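Side-chain contacts in catalase-3 (Neurospora crassa, PDB 4AJ9), which breaks down hydrogen peroxide to oxygen and water with the help of a heme cofactor: residues N83-A87 / S88-A92; K295-E299 / E300-L304; H332-R335 / G336-F339; G417-T420 / T421-R424. One frame throughout, in Å; residues are numbered along the deposited sequence. Where two conformers were deposited one is given.

Contact 1 (N83-A87 / S88-A92); sequences NITAA and SFLGA
The hydroxyl of Thr85, whose methyl meets Leu90, is held by two backbone groups. Ala87 N donates to Thr85 OG1 at 3.1 Å, nearly straight at 163°. Thr85 OG1 is also bonded to the carbonyl oxygen Gly336 O. So this buried oxygen accepts one bond and gives another. OG1 lies anti to the backbone N of Thr85 (chi1 -174°), which carries it forward to the amide two residues on. This is an ST turn. The same torsion sends the methyl to the other side: Thr85 CG2 rests 4.0 Å from Leu90 CD1, and the two side chains cross at about a right angle. A second turn follows at once, a short 3-10 segment at Ser88 and Phe89. It is closed by Leu90 N, which bonds to Ala87 O at 3.1 Å. Both turns belong to the loop between strands 68-77 and 96-104, an antiparallel pair of the catalase beta-barrel. Ala87 CB meets Phe89 CE1 at 3.8 Å. Leu90 CG lies 3.6 Å above the plane of the Phe89 ring, shifted toward its rim. The Phe89 ring continues into an aromatic group with Phe126 and Phe133, whose planes are each turned about 35° from it. Ser88 OG is hydrogen-bonded to Asp129 OD1.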
ATOM      1  N   ASN C  83     -15.551 -36.932 -22.219  1.00 12.44           N
ATOM      2  CA  ASN C  83     -16.958 -37.314 -22.208  1.00 14.47           C
ATOM      3  C   ASN C  83     -17.755 -36.586 -21.132  1.00 11.53           C
ATOM      4  O   ASN C  83     -18.987 -36.525 -21.200  1.00 10.05           O
ATOM      5  CB  ASN C  83     -17.124 -38.834 -22.057  1.00 18.10           C
ATOM      6  CG  ASN C  83     -16.418 -39.389 -20.817  1.00 33.23           C
ATOM      7  OD1 ASN C  83     -15.318 -38.953 -20.455  1.00 26.29           O
ATOM      8  ND2 ASN C  83     -17.047 -40.364 -20.170  1.00 32.54           N
ATOM      9  N   ILE C  84     -17.064 -36.039 -20.135  1.00  6.97           N
ATOM     10  CA  ILE C  84     -17.750 -35.256 -19.099  1.00  6.55           C
ATOM     11  C   ILE C  84     -17.250 -33.820 -18.964  1.00  6.10           C
ATOM     12  O   ILE C  84     -17.943 -32.977 -18.395  1.00 11.36           O
ATOM     13  CB  ILE C  84     -17.688 -35.923 -17.699  1.00 10.15           C
ATOM     14  CG1 ILE C  84     -16.238 -36.198 -17.302  1.00  6.95           C
ATOM     15  CG2 ILE C  84     -18.516 -37.214 -17.678  1.00 11.13           C
ATOM     16  CD1 ILE C  84     -16.075 -36.605 -15.852  1.00 11.38           C
ATOM     17  N   THR C  85     -16.051 -33.536 -19.458  1.00  8.46           N
ATOM     18  CA  THR C  85     -15.502 -32.186 -19.326  1.00  6.73           C
ATOM     19  C   THR C  85     -14.509 -31.862 -20.425  1.00  6.04           C
ATOM     20  O   THR C  85     -13.741 -32.724 -20.843  1.00  7.43           O
ATOM     21  CB  THR C  85     -14.827 -31.982 -17.947  1.00 10.02           C
ATOM     22  OG1 THR C  85     -14.434 -30.612 -17.803  1.00  9.17           O
ATOM     23  CG2 THR C  85     -13.596 -32.887 -17.806  1.00  6.01           C
ATOM     24  N   ALA C  86     -14.537 -30.611 -20.887  1.00  7.07           N
ATOM     25  CA  ALA C  86     -13.544 -30.094 -21.834  1.00  7.58           C
ATOM     26  C   ALA C  86     -12.251 -29.683 -21.144  1.00 10.33           C
ATOM     27  O   ALA C  86     -11.306 -29.249 -21.812  1.00 12.24           O
ATOM     28  CB  ALA C  86     -14.108 -28.901 -22.598  1.00  7.14           C
ATOM     29  N   ALA C  87     -12.215 -29.783 -19.816  1.00  9.30           N
ATOM     30  CA  ALA C  87     -11.029 -29.384 -19.054  1.00 10.09           C
ATOM     31  C   ALA C  87      -9.777 -30.097 -19.560  1.00  9.96           C
ATOM     32  O   ALA C  87      -9.717 -31.319 -19.585  1.00 12.05           O
ATOM     33  CB  ALA C  87     -11.230 -29.649 -17.565  1.00  7.31           C
ATOM     34  N   SER C  88      -8.778 -29.319 -19.955  1.00  8.31           N
ATOM     35  CA  SER C  88      -7.598 -29.855 -20.616  1.00  7.78           C
ATOM     36  C   SER C  88      -6.787 -30.782 -19.711  1.00 10.54           C
ATOM     37  O   SER C  88      -6.225 -31.771 -20.170  1.00  9.27           O
ATOM     38  CB  SER C  88      -6.714 -28.711 -21.128  1.00  7.96           C
ATOM     39  OG  SER C  88      -5.427 -29.188 -21.482  1.00 13.22           O
ATOM     40  N   PHE C  89      -6.719 -30.468 -18.425  1.00  6.98           N
ATOM     41  CA  PHE C  89      -5.907 -31.279 -17.526  1.00  7.05           C
ATOM     42  C   PHE C  89      -6.525 -32.660 -17.284  1.00  6.66           C
ATOM     43  O   PHE C  89      -5.869 -33.551 -16.751  1.00  8.79           O
ATOM     44  CB  PHE C  89      -5.613 -30.545 -16.212  1.00  7.73           C
ATOM     45  CG  PHE C  89      -6.759 -30.536 -15.230  1.00  7.75           C
ATOM     46  CD1 PHE C  89      -7.848 -29.693 -15.417  1.00  7.40           C
ATOM     47  CD2 PHE C  89      -6.731 -31.351 -14.107  1.00  7.06           C
ATOM     48  CE1 PHE C  89      -8.889 -29.679 -14.513  1.00  9.23           C
ATOM     49  CE2 PHE C  89      -7.766 -31.330 -13.192  1.00  8.87           C
ATOM     50  CZ  PHE C  89      -8.846 -30.504 -13.399  1.00  8.66           C
ATOM     51  N   LEU C  90      -7.779 -32.837 -17.685  1.00  6.56           N
ATOM     52  CA  LEU C  90      -8.437 -34.136 -17.562  1.00  5.55           C
ATOM     53  C   LEU C  90      -8.649 -34.804 -18.921  1.00 12.69           C
ATOM     54  O   LEU C  90      -9.407 -35.769 -19.036  1.00  9.71           O
ATOM     55  CB  LEU C  90      -9.765 -33.981 -16.824  1.00  5.84           C
ATOM     56  CG  LEU C  90      -9.623 -33.531 -15.365  1.00  5.91           C
ATOM     57  CD1 LEU C  90     -10.956 -33.094 -14.793  1.00  5.19           C
ATOM     58  CD2 LEU C  90      -9.008 -34.649 -14.519  1.00  8.70           C
ATOM     59  N   GLY C  91      -7.956 -34.307 -19.941  1.00  8.15           N
ATOM     60  CA  GLY C  91      -8.255 -34.678 -21.314  1.00  8.39           C
ATOM     61  C   GLY C  91      -7.538 -35.884 -21.903  1.00 13.23           C
ATOM     62  O   GLY C  91      -7.813 -36.267 -23.033  1.00 11.73           O
ATOM     63  N   ALA C  92      -6.623 -36.489 -21.157  1.00  7.97           N
ATOM     64  CA  ALA C  92      -5.946 -37.691 -21.656  1.00 13.09           C
ATOM     65  C   ALA C  92      -5.420 -38.566 -20.532  1.00 18.44           C
ATOM     66  O   ALA C  92      -4.991 -38.067 -19.487  1.00 11.59           O
ATOM     67  CB  ALA C  92      -4.810 -37.319 -22.602  1.00 13.58           C
TER

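Contact 2 (K295-E299 / E300-L304); sequences KFLPE and EFAPL
Pro298 sits over one face of the Phe301 ring and covers it. Its CB is 4.2 Å from the ring centroid and 27° off the ring normal, a CH-pi contact. Phe301 CE2 is 3.6 Å from Pro298 CG. Leu297 forks beside this pair. CG of Leu297 is anti to its backbone N (chi1 -177°), and from there the two methyls straddle Phe301 and Ala302. Leu297 CD1 comes to the aromatic ring at its edge, near its plane. Leu297 CD2 presses on Ala302 CB at 3.5 Å, tighter than usual for two carbons. Further along the chain, Glu299 reaches out with its chain extended beyond CG and brings its carboxylate across the end of Leu304. Glu299 OE1 is 3.5 Å from Leu304 CD1. A water bridges the two residues: it donates to Glu299 OE1 and accepts from Leu304 N at 2.9 Å. Glu300 bends back at chi2 (81°), which sets OE1 3.5 Å from Pro298 CB. Its carboxylate is held by Thr516 OG1 and Arg517 N. In the backbone, Phe301 N bonds to Pro298 O at 3.0 Å, and Ala302 N adds a weak bond to the same oxygen. Glu299, Glu300 and Phe301 all have helix-like backbone angles. This is a single helix-like turn, started at a proline, in the loop that leads from strand 270-278 to strand 305-314 of the catalase beta-barrel.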
ATOM      1  N   LYS C 295     -24.989 -28.921   2.851  1.00  5.88           N
ATOM      2  CA  LYS C 295     -25.402 -30.305   2.647  1.00  5.94           C
ATOM      3  C   LYS C 295     -24.346 -31.037   1.829  1.00  7.97           C
ATOM      4  O   LYS C 295     -23.721 -30.442   0.954  1.00 10.19           O
ATOM      5  CB  LYS C 295     -26.732 -30.369   1.894  1.00 12.22           C
ATOM      6  CG  LYS C 295     -27.859 -29.500   2.454  1.00 12.04           C
ATOM      7  CD  LYS C 295     -28.562 -30.166   3.620  1.00  6.17           C
ATOM      8  CE  LYS C 295     -29.789 -29.361   4.057  1.00  6.61           C
ATOM      9  NZ  LYS C 295     -29.455 -27.944   4.373  1.00 11.04           N
ATOM     10  N   PHE C 296     -24.136 -32.319   2.127  1.00  6.92           N
ATOM     11  CA  PHE C 296     -23.361 -33.190   1.244  1.00  6.15           C
ATOM     12  C   PHE C 296     -24.254 -34.253   0.600  1.00  8.62           C
ATOM     13  O   PHE C 296     -25.361 -34.496   1.060  1.00  8.30           O
ATOM     14  CB  PHE C 296     -22.139 -33.821   1.943  1.00 10.91           C
ATOM     15  CG  PHE C 296     -22.480 -34.810   3.034  1.00  6.92           C
ATOM     16  CD1 PHE C 296     -22.727 -36.143   2.732  1.00 13.75           C
ATOM     17  CD2 PHE C 296     -22.528 -34.409   4.361  1.00  6.21           C
ATOM     18  CE1 PHE C 296     -23.035 -37.051   3.730  1.00  9.34           C
ATOM     19  CE2 PHE C 296     -22.838 -35.303   5.366  1.00  8.19           C
ATOM     20  CZ  PHE C 296     -23.094 -36.630   5.056  1.00  6.21           C
ATOM     21  N   LEU C 297     -23.776 -34.862  -0.480  1.00  5.38           N
ATOM     22  CA  LEU C 297     -24.541 -35.889  -1.177  1.00 12.57           C
ATOM     23  C   LEU C 297     -24.109 -37.276  -0.716  1.00  8.47           C
ATOM     24  O   LEU C 297     -22.988 -37.700  -0.998  1.00 10.27           O
ATOM     25  CB  LEU C 297     -24.343 -35.752  -2.689  1.00 10.68           C
ATOM     26  CG  LEU C 297     -25.122 -36.711  -3.594  1.00  9.90           C
ATOM     27  CD1 LEU C 297     -26.607 -36.515  -3.425  1.00  6.29           C
ATOM     28  CD2 LEU C 297     -24.724 -36.495  -5.044  1.00 11.01           C
ATOM     29  N   PRO C 298     -24.992 -37.991   0.004  1.00 10.77           N
ATOM     30  CA  PRO C 298     -24.642 -39.342   0.454  1.00 11.03           C
ATOM     31  C   PRO C 298     -24.100 -40.186  -0.694  1.00  9.60           C
ATOM     32  O   PRO C 298     -24.645 -40.146  -1.794  1.00 14.98           O
ATOM     33  CB  PRO C 298     -25.978 -39.888   0.951  1.00 10.93           C
ATOM     34  CG  PRO C 298     -26.672 -38.674   1.474  1.00 15.60           C
ATOM     35  CD  PRO C 298     -26.296 -37.554   0.537  1.00 10.76           C
ATOM     36  N   GLU C 299     -23.024 -40.928  -0.448  1.00  8.86           N
ATOM     37  CA  GLU C 299     -22.399 -41.722  -1.495  1.00 12.44           C
ATOM     38  C   GLU C 299     -23.286 -42.868  -1.964  1.00 12.39           C
ATOM     39  O   GLU C 299     -23.057 -43.436  -3.026  1.00 14.31           O
ATOM     40  CB  GLU C 299     -21.045 -42.254  -1.028  1.00 14.69           C
ATOM     41  CG  GLU C 299     -19.980 -41.164  -1.012  1.00  8.67           C
ATOM     42  CD  GLU C 299     -18.666 -41.636  -0.473  1.00 14.34           C
ATOM     43  OE1 GLU C 299     -18.261 -42.771  -0.808  1.00 18.35           O
ATOM     44  OE2 GLU C 299     -18.045 -40.864   0.290  1.00 15.92           O
ATOM     45  N   GLU C 300     -24.297 -43.195  -1.169  1.00 13.10           N
ATOM     46  CA  GLU C 300     -25.251 -44.231  -1.544  1.00 14.20           C
ATOM     47  C   GLU C 300     -26.048 -43.792  -2.761  1.00 14.31           C
ATOM     48  O   GLU C 300     -26.500 -44.624  -3.543  1.00 14.00           O
ATOM     49  CB  GLU C 300     -26.209 -44.547  -0.385  1.00 12.30           C
ATOM     50  CG  GLU C 300     -25.585 -45.319   0.767  1.00  9.89           C
ATOM     51  CD  GLU C 300     -24.801 -44.436   1.727  1.00 14.03           C
ATOM     52  OE1 GLU C 300     -25.024 -43.211   1.738  1.00 13.24           O
ATOM     53  OE2 GLU C 300     -23.960 -44.976   2.475  1.00 10.49           O
ATOM     54  N   PHE C 301     -26.229 -42.480  -2.906  1.00 10.43           N
ATOM     55  CA  PHE C 301     -27.009 -41.920  -4.012  1.00  9.21           C
ATOM     56  C   PHE C 301     -26.161 -41.679  -5.253  1.00 11.35           C
ATOM     57  O   PHE C 301     -26.647 -41.777  -6.378  1.00 19.32           O
ATOM     58  CB  PHE C 301     -27.656 -40.591  -3.603  1.00 12.96           C
ATOM     59  CG  PHE C 301     -28.548 -40.683  -2.395  1.00 17.81           C
ATOM     60  CD1 PHE C 301     -29.186 -41.866  -2.070  1.00 24.95           C
ATOM     61  CD2 PHE C 301     -28.753 -39.574  -1.590  1.00 15.01           C
ATOM     62  CE1 PHE C 301     -30.003 -41.941  -0.956  1.00 22.07           C
ATOM     63  CE2 PHE C 301     -29.578 -39.640  -0.478  1.00 19.26           C
ATOM     64  CZ  PHE C 301     -30.201 -40.824  -0.162  1.00 20.59           C
ATOM     65  N   ALA C 302     -24.897 -41.331  -5.043  1.00 10.75           N
ATOM     66  CA  ALA C 302     -23.984 -41.032  -6.144  1.00 12.25           C
ATOM     67  C   ALA C 302     -22.579 -41.373  -5.686  1.00 10.80           C
ATOM     68  O   ALA C 302     -21.977 -40.632  -4.898  1.00 11.65           O
ATOM     69  CB  ALA C 302     -24.079 -39.566  -6.536  1.00 11.62           C
ATOM     70  N   PRO C 303     -22.064 -42.517  -6.152  1.00 12.03           N
ATOM     71  CA  PRO C 303     -20.771 -43.055  -5.724  1.00 14.58           C
ATOM     72  C   PRO C 303     -19.621 -42.210  -6.255  1.00 14.84           C
ATOM     73  O   PRO C 303     -19.787 -41.518  -7.259  1.00 12.22           O
ATOM     74  CB  PRO C 303     -20.739 -44.434  -6.378  1.00 15.90           C
ATOM     75  CG  PRO C 303     -21.578 -44.276  -7.601  1.00 30.43           C
ATOM     76  CD  PRO C 303     -22.689 -43.341  -7.200  1.00 13.31           C
ATOM     77  N   LEU C 304     -18.475 -42.272  -5.585  1.00 10.98           N
ATOM     78  CA  LEU C 304     -17.292 -41.552  -6.034  1.00 13.14           C
ATOM     79  C   LEU C 304     -16.738 -42.190  -7.293  1.00 14.13           C
ATOM     80  O   LEU C 304     -16.636 -43.412  -7.390  1.00 18.60           O
ATOM     81  CB  LEU C 304     -16.219 -41.550  -4.941  1.00 14.49           C
ATOM     82  CG  LEU C 304     -16.655 -40.921  -3.616  1.00 14.79           C
ATOM     83  CD1 LEU C 304     -15.633 -41.164  -2.520  1.00 16.20           C
ATOM     84  CD2 LEU C 304     -16.901 -39.439  -3.808  1.00 15.40           C
TER
HETATM   85  O   HOH W   1     -18.670 -44.069  -3.267  1.00 11.70           O

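Contact 3 (H332-R335 / G336-F339); sequences HIVR and GVDF
Ile333 lays its terminal methyl on the face of Phe339. Its CD1 is 3.9 Å from the ring centroid and 17° off the normal, a CH-pi contact displaced toward the rim. The same Ile333 CD1 meets Val337 CG1 at 3.8 Å, so it is wedged between two side chains. It also lies 3.3 Å from Val337 O. CG1 stands anti to the backbone N of Ile333 (chi1 -166°) and carries the methyl toward Val337 and Phe339. A type II beta turn from Val334 to Val337 folds the chain back to make the meeting possible. Val337 N closes it with a bond to Val334 O at 3.1 Å. Gly336 takes the third position of the turn with a positive phi of 106°, where a CB would strike Arg335 O. Phe339 also packs on Leu345 and Leu349 of helix 343-360, which carries Tyr352, the heme-iron ligand by similarity. Phe45 of a second subunit packs on Ile333. The inner contact is thus mainly apolar, with the methyl also against the carbonyl oxygen of Val337, while the chain of Arg335, extended from CG to NE, carries its charge away from the turn to a salt bridge with Glu219 and to Gly417 O and Gln412 O.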
ATOM      1  N   HIS C 332     -10.472 -18.864 -10.188  1.00  4.60           N
ATOM      2  CA  HIS C 332      -9.495 -19.426 -11.108  1.00  5.53           C
ATOM      3  C   HIS C 332     -10.134 -20.632 -11.771  1.00  6.15           C
ATOM      4  O   HIS C 332      -9.984 -21.769 -11.303  1.00  5.92           O
ATOM      5  CB  HIS C 332      -8.230 -19.830 -10.360  1.00  6.93           C
ATOM      6  CG  HIS C 332      -7.296 -18.690 -10.091  1.00  4.47           C
ATOM      7  ND1 HIS C 332      -6.252 -18.783  -9.194  1.00  5.40           N
ATOM      8  CD2 HIS C 332      -7.230 -17.446 -10.620  1.00  7.25           C
ATOM      9  CE1 HIS C 332      -5.591 -17.637  -9.174  1.00  7.85           C
ATOM     10  NE2 HIS C 332      -6.159 -16.812 -10.036  1.00  4.20           N
ATOM     11  N   ILE C 333     -10.873 -20.382 -12.848  1.00  4.88           N
ATOM     12  CA  ILE C 333     -11.616 -21.452 -13.517  1.00  4.99           C
ATOM     13  C   ILE C 333     -11.130 -21.594 -14.950  1.00  9.66           C
ATOM     14  O   ILE C 333     -10.512 -20.673 -15.486  1.00  5.99           O
ATOM     15  CB  ILE C 333     -13.144 -21.186 -13.459  1.00  6.61           C
ATOM     16  CG1 ILE C 333     -13.947 -22.440 -13.829  1.00  5.61           C
ATOM     17  CG2 ILE C 333     -13.542 -19.980 -14.327  1.00  6.54           C
ATOM     18  CD1 ILE C 333     -15.418 -22.348 -13.399  1.00  3.69           C
ATOM     19  N   VAL C 334     -11.371 -22.756 -15.553  1.00  3.82           N
ATOM     20  CA  VAL C 334     -10.890 -23.031 -16.908  1.00  4.44           C
ATOM     21  C   VAL C 334     -12.020 -23.601 -17.780  1.00  5.66           C
ATOM     22  O   VAL C 334     -13.014 -24.110 -17.262  1.00  6.06           O
ATOM     23  CB  VAL C 334      -9.706 -24.029 -16.897  1.00  6.14           C
ATOM     24  CG1 VAL C 334      -8.512 -23.454 -16.124  1.00  4.41           C
ATOM     25  CG2 VAL C 334     -10.148 -25.360 -16.279  1.00  4.81           C
ATOM     26  N   ARG C 335     -11.863 -23.503 -19.097  1.00  6.82           N
ATOM     27  CA  ARG C 335     -12.790 -24.133 -20.034  1.00  4.32           C
ATOM     28  C   ARG C 335     -13.048 -25.572 -19.619  1.00  5.37           C
ATOM     29  O   ARG C 335     -12.105 -26.321 -19.363  1.00  6.92           O
ATOM     30  CB  ARG C 335     -12.190 -24.131 -21.440  1.00  8.86           C
ATOM     31  CG  ARG C 335     -13.106 -24.733 -22.505  1.00  9.37           C
ATOM     32  CD  ARG C 335     -12.411 -24.731 -23.870  1.00 12.57           C
ATOM     33  NE  ARG C 335     -13.169 -25.460 -24.890  1.00 14.92           N
ATOM     34  CZ  ARG C 335     -13.941 -24.882 -25.805  1.00 17.32           C
ATOM     35  NH1 ARG C 335     -14.075 -23.559 -25.835  1.00 11.12           N
ATOM     36  NH2 ARG C 335     -14.584 -25.627 -26.695  1.00 19.49           N
ATOM     37  N   GLY C 336     -14.320 -25.963 -19.570  1.00  8.08           N
ATOM     38  CA  GLY C 336     -14.686 -27.302 -19.139  1.00  7.08           C
ATOM     39  C   GLY C 336     -15.296 -27.352 -17.744  1.00  7.68           C
ATOM     40  O   GLY C 336     -15.840 -28.373 -17.332  1.00  6.25           O
ATOM     41  N   VAL C 337     -15.206 -26.246 -17.013  1.00  4.74           N
ATOM     42  CA  VAL C 337     -15.762 -26.169 -15.672  1.00  2.55           C
ATOM     43  C   VAL C 337     -16.583 -24.886 -15.592  1.00  7.86           C
ATOM     44  O   VAL C 337     -16.240 -23.897 -16.243  1.00  6.30           O
ATOM     45  CB  VAL C 337     -14.634 -26.124 -14.608  1.00  3.00           C
ATOM     46  CG1 VAL C 337     -15.210 -26.105 -13.198  1.00  2.01           C
ATOM     47  CG2 VAL C 337     -13.678 -27.309 -14.781  1.00  5.34           C
ATOM     48  N   ASP C 338     -17.668 -24.909 -14.814  1.00  8.79           N
ATOM     49  CA  ASP C 338     -18.495 -23.719 -14.592  1.00  5.77           C
ATOM     50  C   ASP C 338     -18.973 -23.630 -13.143  1.00  5.94           C
ATOM     51  O   ASP C 338     -18.881 -24.603 -12.390  1.00  6.48           O
ATOM     52  CB  ASP C 338     -19.700 -23.707 -15.534  1.00  4.34           C
ATOM     53  CG  ASP C 338     -20.315 -22.313 -15.692  1.00  5.01           C
ATOM     54  OD1 ASP C 338     -19.695 -21.329 -15.240  1.00  7.47           O
ATOM     55  OD2 ASP C 338     -21.416 -22.199 -16.278  1.00  7.92           O
ATOM     56  N   PHE C 339     -19.501 -22.463 -12.771  1.00  4.56           N
ATOM     57  CA  PHE C 339     -20.020 -22.234 -11.427  1.00  3.85           C
ATOM     58  C   PHE C 339     -21.456 -22.712 -11.321  1.00  7.06           C
ATOM     59  O   PHE C 339     -22.098 -22.999 -12.329  1.00  5.64           O
ATOM     60  CB  PHE C 339     -19.979 -20.743 -11.091  1.00  4.76           C
ATOM     61  CG  PHE C 339     -18.625 -20.122 -11.279  1.00  5.92           C
ATOM     62  CD1 PHE C 339     -17.565 -20.485 -10.464  1.00  2.49           C
ATOM     63  CD2 PHE C 339     -18.410 -19.183 -12.281  1.00  4.37           C
ATOM     64  CE1 PHE C 339     -16.307 -19.919 -10.645  1.00  7.96           C
ATOM     65  CE2 PHE C 339     -17.150 -18.614 -12.468  1.00  6.82           C
ATOM     66  CZ  PHE C 339     -16.099 -18.984 -11.649  1.00  4.33           C
TER

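Contact 4 (G417-T420 / T421-R424)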
ATOM      1  N   GLY C 417     -11.896 -20.769 -25.871  1.00  8.77           N
ATOM      2  CA  GLY C 417     -12.153 -19.807 -24.820  1.00  8.14           C
ATOM      3  C   GLY C 417     -13.047 -20.398 -23.748  1.00 10.38           C
ATOM      4  O   GLY C 417     -13.702 -21.423 -23.960  1.00  6.24           O
ATOM      5  N   PHE C 418     -13.050 -19.766 -22.582  1.00  9.99           N
ATOM      6  CA  PHE C 418     -14.007 -20.127 -21.546  1.00  9.16           C
ATOM      7  C   PHE C 418     -15.411 -19.839 -22.062  1.00  6.68           C
ATOM      8  O   PHE C 418     -15.612 -18.938 -22.877  1.00  7.99           O
ATOM      9  CB  PHE C 418     -13.768 -19.311 -20.275  1.00  9.71           C
ATOM     10  CG  PHE C 418     -14.777 -19.575 -19.206  1.00  6.53           C
ATOM     11  CD1 PHE C 418     -14.611 -20.640 -18.335  1.00  8.02           C
ATOM     12  CD2 PHE C 418     -15.919 -18.782 -19.095  1.00 12.27           C
ATOM     13  CE1 PHE C 418     -15.566 -20.906 -17.352  1.00  5.01           C
ATOM     14  CE2 PHE C 418     -16.868 -19.036 -18.115  1.00 10.26           C
ATOM     15  CZ  PHE C 418     -16.679 -20.106 -17.236  1.00  7.06           C
ATOM     16  N   PHE C 419     -16.389 -20.602 -21.592  1.00 10.73           N
ATOM     17  CA  PHE C 419     -17.777 -20.250 -21.867  1.00  7.17           C
ATOM     18  C   PHE C 419     -18.667 -20.686 -20.725  1.00  6.09           C
ATOM     19  O   PHE C 419     -18.466 -21.747 -20.119  1.00  7.87           O
ATOM     20  CB  PHE C 419     -18.265 -20.794 -23.224  1.00  6.26           C
ATOM     21  CG  PHE C 419     -18.255 -22.298 -23.333  1.00  9.41           C
ATOM     22  CD1 PHE C 419     -17.082 -22.979 -23.626  1.00 11.14           C
ATOM     23  CD2 PHE C 419     -19.426 -23.026 -23.169  1.00  6.97           C
ATOM     24  CE1 PHE C 419     -17.068 -24.356 -23.733  1.00 11.61           C
ATOM     25  CE2 PHE C 419     -19.423 -24.415 -23.290  1.00  9.69           C
ATOM     26  CZ  PHE C 419     -18.244 -25.077 -23.574  1.00 12.86           C
ATOM     27  N   THR C 420     -19.626 -19.834 -20.398  1.00  6.59           N
ATOM     28  CA  THR C 420     -20.604 -20.162 -19.374  1.00  7.63           C
ATOM     29  C   THR C 420     -21.531 -21.245 -19.935  1.00 10.37           C
ATOM     30  O   THR C 420     -21.825 -21.238 -21.133  1.00  7.69           O
ATOM     31  CB  THR C 420     -21.390 -18.904 -18.972  1.00  5.50           C
ATOM     32  OG1 THR C 420     -20.532 -18.028 -18.226  1.00  5.88           O
ATOM     33  CG2 THR C 420     -22.593 -19.262 -18.123  1.00  7.12           C
ATOM     34  N   THR C 421     -21.965 -22.177 -19.084  1.00  4.82           N
ATOM     35  CA  THR C 421     -22.853 -23.258 -19.519  1.00  9.63           C
ATOM     36  C   THR C 421     -24.008 -22.687 -20.329  1.00  8.48           C
ATOM     37  O   THR C 421     -24.806 -21.906 -19.815  1.00  9.16           O
ATOM     38  CB  THR C 421     -23.441 -24.037 -18.333  1.00 12.17           C
ATOM     39  OG1 THR C 421     -22.393 -24.406 -17.425  1.00 10.97           O
ATOM     40  CG2 THR C 421     -24.144 -25.303 -18.836  1.00 11.79           C
ATOM     41  N   PRO C 422     -24.102 -23.076 -21.606  1.00 11.65           N
ATOM     42  CA  PRO C 422     -25.085 -22.429 -22.480  1.00 11.17           C
ATOM     43  C   PRO C 422     -26.547 -22.608 -22.030  1.00 13.76           C
ATOM     44  O   PRO C 422     -27.388 -21.750 -22.316  1.00 22.55           O
ATOM     45  CB  PRO C 422     -24.838 -23.084 -23.855  1.00 20.21           C
ATOM     46  CG  PRO C 422     -23.980 -24.268 -23.603  1.00 20.77           C
ATOM     47  CD  PRO C 422     -23.237 -24.029 -22.326  1.00 11.31           C
ATOM     48  N   GLY C 423     -26.852 -23.688 -21.326  1.00 13.07           N
ATOM     49  CA  GLY C 423     -28.228 -23.911 -20.913  1.00 26.71           C
ATOM     50  C   GLY C 423     -28.730 -23.098 -19.725  1.00 19.26           C
ATOM     51  O   GLY C 423     -29.931 -23.074 -19.445  1.00 16.36           O
ATOM     52  N   ARG C 424     -27.822 -22.419 -19.032  0.98 13.19           N
ATOM     53  CA  ARG C 424     -28.186 -21.723 -17.802  0.98 11.90           C
ATOM     54  C   ARG C 424     -29.122 -20.547 -18.038  0.98 12.60           C
ATOM     55  O   ARG C 424     -28.930 -19.760 -18.966  0.98 16.90           O
ATOM     56  CB  ARG C 424     -26.939 -21.285 -17.032  0.98  9.23           C
ATOM     57  CG  ARG C 424     -26.182 -22.461 -16.417  0.98  8.44           C
ATOM     58  CD  ARG C 424     -24.915 -22.003 -15.726  0.98  6.90           C
ATOM     59  NE  ARG C 424     -25.172 -21.169 -14.550  0.98  9.39           N
ATOM     60  CZ  ARG C 424     -24.247 -20.386 -13.998  0.98  7.34           C
ATOM     61  NH1 ARG C 424     -23.031 -20.341 -14.530  0.98  7.05           N
ATOM     62  NH2 ARG C 424     -24.531 -19.644 -12.934  0.98  5.02           N
TER
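Phe419 turns the edge of its ring to Pro422. Pro422 CD lies near the ring plane, 4.0 Å from Phe419 CE2, so the proline meets the ring at its edge and does not stack on a face. The Phe419 CG is placed between its backbone N and carbonyl carbon (chi1 62°), which swings the ring along the chain toward the proline. Pro422 CD is also 3.3 Å from Thr420 O. Thr420 meets Arg424 in a different way. The two side chains cross at about a right angle, and Thr420 CG2 is 3.8 Å from Arg424 NH1 in one of two deposited conformers of Arg424, so this contact is less certain. In that conformer Arg424 bends at chi3 (66°) to bring its guanidinium there. The backbone from Thr421 to Arg424 is a type I beta turn, closed by Arg424 N bonding to Thr421 O at 3.2 Å. The turn leads into strand 425-427. The polar ends of Thr421 and Arg424 meet at Asp338: Thr421 OG1 and Arg424 NH1 both reach its OD2, by a hydrogen bond and a salt bridge, while Arg424 NE pairs with Glu341. Subunits of the tetramer meet here too: Arg424 NH2 forms a salt bridge with Glu43 of a second subunit, and Thr420 OG1 is hydrogen-bonded to Arg432 of a third.

Contact 3 is fully buried and contact 1 nearly so; contacts 2 and 4 are only partly buried. Contacts 1, 3 and 4 form one cluster on the same side of the chain's centre. Contact 3 is the middle member, touching both of the others, and strand 214-217 runs beside all three. Contact 2 stands apart, its centre about 23 Å from those of contacts 1 and 3. Contacts 1 and 2 are both loops between barrel strands and touch no other subunit. Contacts 3 and 4 both reach a second subunit. Contact 1 relies on a buried hydroxyl held by backbone groups. Apolar side chains dominate contact 3, contact 2 adds a bridging water, and contact 4 is rich in charge where subunits join.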